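Local coordinates for ferric-siderophore receptor protein (Streptomyces coelicolor, PDB 2X4L), which probably binds ferric siderophores outside the cell membrane and delivers them for uptake, as a solute-binding protein of an iron transport system, at residues T52-E64 against M159-K171. Residues are numbered along the deposited sequence; the frame is centred on the assembly and turned at random.
Sequences TGVAAALFDYGVE and MWELAESLGADMK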
loop_
_atom_site.group_PDB
_atom_site.type_symbol
_atom_site.label_atom_id
_atom_site.label_comp_id
_atom_site.label_asym_id
_atom_site.label_seq_id
_atom_site.Cartn_x
_atom_site.Cartn_y
_atom_site.Cartn_z
ATOM N N THR A 52 -4.407 -5.127 -8.386
ATOM C CA THR A 52 -5.075 -5.898 -7.343
ATOM C C THR A 52 -5.406 -5.024 -6.116
ATOM O O THR A 52 -6.495 -5.125 -5.570
ATOM C CB THR A 52 -4.215 -7.056 -6.964
ATOM O OG1 THR A 52 -4.080 -7.830 -8.168
ATOM C CG2 THR A 52 -4.929 -7.912 -5.874
ATOM N N GLY A 53 -4.441 -4.209 -5.635
ATOM C CA GLY A 53 -4.686 -3.424 -4.397
ATOM C C GLY A 53 -5.786 -2.399 -4.589
ATOM O O GLY A 53 -6.455 -2.040 -3.583
ATOM N N VAL A 54 -5.931 -1.870 -5.787
ATOM C CA VAL A 54 -7.025 -0.931 -6.088
ATOM C C VAL A 54 -8.360 -1.672 -6.170
ATOM O O VAL A 54 -9.389 -1.284 -5.562
ATOM C CB VAL A 54 -6.742 -0.164 -7.399
ATOM C CG1 VAL A 54 -7.993 0.655 -7.835
ATOM C CG2 VAL A 54 -5.541 0.762 -7.153
ATOM N N ALA A 55 -8.362 -2.869 -6.807
ATOM C CA ALA A 55 -9.619 -3.702 -6.779
ATOM C C ALA A 55 -10.001 -4.022 -5.337
ATOM O O ALA A 55 -11.209 -4.023 -5.005
ATOM C CB ALA A 55 -9.355 -5.006 -7.532
ATOM N N ALA A 56 -9.010 -4.282 -4.461
ATOM C CA ALA A 56 -9.310 -4.645 -3.067
ATOM C C ALA A 56 -10.029 -3.458 -2.403
ATOM O O ALA A 56 -11.029 -3.628 -1.622
ATOM C CB ALA A 56 -8.023 -5.030 -2.347
ATOM N N ALA A 57 -9.529 -2.241 -2.694
ATOM C CA ALA A 57 -10.184 -1.021 -2.097
ATOM C C ALA A 57 -11.604 -0.839 -2.621
ATOM O O ALA A 57 -12.548 -0.639 -1.812
ATOM C CB ALA A 57 -9.365 0.225 -2.424
ATOM N N LEU A 58 -11.744 -0.945 -3.933
ATOM C CA LEU A 58 -13.077 -0.757 -4.524
ATOM C C LEU A 58 -14.046 -1.815 -3.988
ATOM O O LEU A 58 -15.226 -1.464 -3.731
ATOM C CB LEU A 58 -13.014 -0.919 -6.052
ATOM C CG LEU A 58 -12.288 0.257 -6.663
ATOM C CD1 LEU A 58 -12.036 0.093 -8.160
ATOM C CD2 LEU A 58 -13.070 1.555 -6.474
ATOM N N PHE A 59 -13.593 -3.061 -3.771
ATOM C CA PHE A 59 -14.441 -4.111 -3.202
ATOM C C PHE A 59 -15.058 -3.666 -1.853
ATOM O O PHE A 59 -16.268 -3.976 -1.578
ATOM C CB PHE A 59 -13.606 -5.368 -2.989
ATOM C CG PHE A 59 -14.418 -6.528 -2.464
ATOM C CD1 PHE A 59 -15.108 -7.373 -3.350
ATOM C CD2 PHE A 59 -14.525 -6.748 -1.098
ATOM C CE1 PHE A 59 -15.871 -8.393 -2.857
ATOM C CE2 PHE A 59 -15.336 -7.809 -0.580
ATOM C CZ PHE A 59 -15.992 -8.637 -1.508
ATOM N N ASP A 60 -14.263 -3.008 -0.999
ATOM C CA ASP A 60 -14.801 -2.598 0.306
ATOM C C ASP A 60 -15.886 -1.499 0.218
ATOM O O ASP A 60 -16.588 -1.205 1.219
ATOM C CB ASP A 60 -13.624 -2.077 1.142
ATOM C CG ASP A 60 -12.794 -3.173 1.683
ATOM O OD1 ASP A 60 -13.099 -4.366 1.558
ATOM O OD2 ASP A 60 -11.746 -2.859 2.286
ATOM N N TYR A 61 -15.960 -0.860 -0.954
ATOM C CA TYR A 61 -17.069 0.078 -1.245
ATOM C C TYR A 61 -18.111 -0.539 -2.140
ATOM O O TYR A 61 -18.910 0.189 -2.660
ATOM C CB TYR A 61 -16.456 1.275 -1.938
ATOM C CG TYR A 61 -15.485 1.990 -1.029
ATOM C CD1 TYR A 61 -15.878 2.383 0.265
ATOM C CD2 TYR A 61 -14.155 2.274 -1.419
ATOM C CE1 TYR A 61 -15.002 3.046 1.141
ATOM C CE2 TYR A 61 -13.283 2.971 -0.516
ATOM C CZ TYR A 61 -13.743 3.356 0.765
ATOM O OH TYR A 61 -12.834 3.970 1.623
ATOM N N GLY A 62 -18.076 -1.859 -2.328
ATOM C CA GLY A 62 -19.081 -2.570 -3.101
ATOM C C GLY A 62 -19.029 -2.319 -4.574
ATOM O O GLY A 62 -20.067 -2.542 -5.246
ATOM N N VAL A 63 -17.830 -1.990 -5.089
ATOM C CA VAL A 63 -17.655 -1.838 -6.547
ATOM C C VAL A 63 -16.879 -3.044 -7.040
ATOM O O VAL A 63 -15.770 -3.253 -6.606
ATOM C CB VAL A 63 -16.941 -0.544 -6.809
ATOM C CG1 VAL A 63 -16.377 -0.428 -8.278
ATOM C CG2 VAL A 63 -17.898 0.648 -6.439
ATOM N N GLU A 64 -17.510 -3.825 -7.922
ATOM C CA GLU A 64 -16.859 -5.017 -8.435
ATOM C C GLU A 64 -15.964 -4.698 -9.604
ATOM O O GLU A 64 -16.251 -3.821 -10.409
ATOM C CB GLU A 64 -17.930 -6.023 -8.890
ATOM C CG GLU A 64 -17.578 -7.055 -9.988
ATOM C CD GLU A 64 -18.825 -7.814 -10.607
ATOM O OE1 GLU A 64 -19.979 -7.604 -10.142
ATOM O OE2 GLU A 64 -18.641 -8.601 -11.587
ATOM N N MET A 159 -9.709 7.902 -3.606
ATOM C CA MET A 159 -10.300 6.580 -3.896
ATOM C C MET A 159 -11.784 6.481 -3.502
ATOM O O MET A 159 -12.593 5.824 -4.188
ATOM C CB MET A 159 -9.492 5.490 -3.176
ATOM C CG MET A 159 -9.906 4.023 -3.598
ATOM S SD MET A 159 -9.601 3.678 -5.379
ATOM C CE MET A 159 -7.837 3.438 -5.308
ATOM N N TRP A 160 -12.141 7.100 -2.357
ATOM C CA TRP A 160 -13.535 7.203 -1.968
ATOM C C TRP A 160 -14.359 7.938 -3.014
ATOM O O TRP A 160 -15.451 7.462 -3.408
ATOM C CB TRP A 160 -13.551 7.891 -0.627
ATOM C CG TRP A 160 -14.823 8.395 -0.115
ATOM C CD1 TRP A 160 -15.624 9.346 -0.674
ATOM C CD2 TRP A 160 -15.391 8.081 1.146
ATOM N NE1 TRP A 160 -16.720 9.551 0.088
ATOM C CE2 TRP A 160 -16.592 8.819 1.244
ATOM C CE3 TRP A 160 -15.044 7.197 2.170
ATOM C CZ2 TRP A 160 -17.449 8.731 2.344
ATOM C CZ3 TRP A 160 -15.868 7.121 3.286
ATOM C CH2 TRP A 160 -17.077 7.893 3.361
ATOM N N GLU A 161 -13.862 9.081 -3.483
ATOM C CA GLU A 161 -14.584 9.811 -4.540
ATOM C C GLU A 161 -14.750 8.922 -5.787
ATOM O O GLU A 161 -15.832 8.964 -6.429
ATOM C CB GLU A 161 -13.827 11.115 -4.889
ATOM C CG GLU A 161 -13.829 12.051 -3.686
ATOM C CD GLU A 161 -12.790 13.200 -3.703
ATOM O OE1 GLU A 161 -12.023 13.343 -4.685
ATOM O OE2 GLU A 161 -12.816 14.034 -2.715
ATOM N N LEU A 162 -13.680 8.198 -6.170
ATOM C CA LEU A 162 -13.760 7.357 -7.354
ATOM C C LEU A 162 -14.787 6.261 -7.144
ATOM O O LEU A 162 -15.670 6.054 -7.993
ATOM C CB LEU A 162 -12.360 6.752 -7.574
ATOM C CG LEU A 162 -12.260 5.703 -8.712
ATOM C CD1 LEU A 162 -12.729 6.331 -10.027
ATOM C CD2 LEU A 162 -10.821 5.255 -8.864
ATOM N N ALA A 163 -14.758 5.602 -5.993
ATOM C CA ALA A 163 -15.722 4.553 -5.762
ATOM C C ALA A 163 -17.198 5.026 -5.815
ATOM O O ALA A 163 -18.038 4.382 -6.448
ATOM C CB ALA A 163 -15.401 3.908 -4.401
ATOM N N GLU A 164 -17.486 6.172 -5.205
ATOM C CA GLU A 164 -18.838 6.783 -5.275
ATOM C C GLU A 164 -19.241 7.080 -6.719
ATOM O O GLU A 164 -20.395 6.772 -7.131
ATOM C CB GLU A 164 -19.027 7.983 -4.321
ATOM C CG GLU A 164 -20.561 8.329 -4.168
ATOM C CD GLU A 164 -20.841 9.583 -3.305
ATOM O OE1 GLU A 164 -20.022 9.822 -2.435
ATOM O OE2 GLU A 164 -21.834 10.370 -3.513
ATOM N N SER A 165 -18.299 7.568 -7.532
ATOM C CA SER A 165 -18.633 7.866 -8.953
ATOM C C SER A 165 -18.988 6.593 -9.708
ATOM O O SER A 165 -19.774 6.603 -10.640
ATOM C CB SER A 165 -17.429 8.504 -9.613
ATOM O OG SER A 165 -16.404 7.603 -10.032
ATOM N N LEU A 166 -18.392 5.487 -9.295
ATOM C CA LEU A 166 -18.653 4.195 -9.921
ATOM C C LEU A 166 -19.905 3.442 -9.379
ATOM O O LEU A 166 -20.209 2.305 -9.841
ATOM C CB LEU A 166 -17.378 3.286 -9.791
ATOM C CG LEU A 166 -16.167 3.861 -10.511
ATOM C CD1 LEU A 166 -14.957 3.044 -10.094
ATOM C CD2 LEU A 166 -16.368 3.735 -11.992
ATOM N N GLY A 167 -20.602 4.017 -8.418
ATOM C CA GLY A 167 -21.838 3.379 -7.968
ATOM C C GLY A 167 -21.868 2.903 -6.543
ATOM O O GLY A 167 -22.863 2.274 -6.114
ATOM N N ALA A 168 -20.832 3.231 -5.774
ATOM C CA ALA A 168 -20.837 2.864 -4.349
ATOM C C ALA A 168 -21.869 3.697 -3.544
ATOM O O ALA A 168 -22.359 4.709 -4.015
ATOM C CB ALA A 168 -19.472 3.027 -3.788
ATOM N N ASP A 169 -22.243 3.233 -2.376
ATOM C CA ASP A 169 -23.083 4.108 -1.531
ATOM C C ASP A 169 -22.095 4.584 -0.464
ATOM O O ASP A 169 -21.740 3.835 0.468
ATOM C CB ASP A 169 -24.274 3.361 -0.906
ATOM C CG ASP A 169 -25.161 2.610 -1.926
ATOM O OD1 ASP A 169 -25.117 2.899 -3.162
ATOM O OD2 ASP A 169 -25.924 1.705 -1.457
ATOM N N MET A 170 -21.633 5.829 -0.597
ATOM C CA MET A 170 -20.619 6.372 0.346
ATOM C C MET A 170 -21.229 6.862 1.684
ATOM O O MET A 170 -20.537 7.118 2.701
ATOM C CB MET A 170 -19.762 7.426 -0.353
ATOM C CG MET A 170 -18.836 6.812 -1.389
ATOM S SD MET A 170 -17.849 5.412 -0.752
ATOM C CE MET A 170 -16.733 5.175 -2.094
ATOM N N LYS A 171 -22.549 6.966 1.690
ATOM C CA LYS A 171 -23.229 7.229 2.932
ATOM C C LYS A 171 -23.813 5.939 3.537
ATOM O O LYS A 171 -24.530 6.006 4.539
ATOM C CB LYS A 171 -24.263 8.330 2.755
ATOM C CG LYS A 171 -23.694 9.771 2.611
ATOM C CD LYS A 171 -24.744 10.759 1.943
ATOM C CE LYS A 171 -26.117 10.796 2.658
ATOM N NZ LYS A 171 -27.183 10.690 1.625
#
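Tyr-61 stands between the end of helix 52-60 and the last turn of helix 153-165, and makes the largest single contribution to the contact. Met-170 crosses that side chain at about a right angle, its methyl CE over one face of the phenol, though modelled too close to Ala-163 for its exact placement to be certain, while SD lies obliquely above the same ring, 4.3 Å from its centroid, in a Met-aromatic contact. The sulfur also lies above the centre of the Trp-160 ring, so the thioether bridges two aromatic groups. Ala-163 brings its CB to 3.6 Å from Tyr-61 CD2, and Trp-160 meets the hydroxyl end through CE3. With CG anti to the carbonyl carbon (chi1 -63°), the phenol runs along the partner helix, and OH hydrogen-bonds to Tyr-304 N. Replacing the tyrosine by an alanine is likely to leave Tyr-304 N without its hydroxyl partner, remove one of the two rings round Met-170 and open a gap beside Ala-163. The axes of 52-60 and 159-165 approach to 9.9 Å and cross at -64°; helix 52-60 follows strand 48-51 of the five-stranded parallel sheet, in the N-terminal lobe of the periplasmic-binding-protein fold. Both helices end in Schellman motifs, with Gly-62 and Gly-167 at positive phi, and the chain beyond each continues the apolar seam: Val-63 sets CG1 against Leu-166 CB and CG2 3.9 Å from Ala-168 CB. Further back, Leu-58 points CD2 at Ala-163 CB. Met-159, bent at chi2 and chi3, lays CG against Ala-57 CB and carries CE to 3.8 Å from Val-54 CG1.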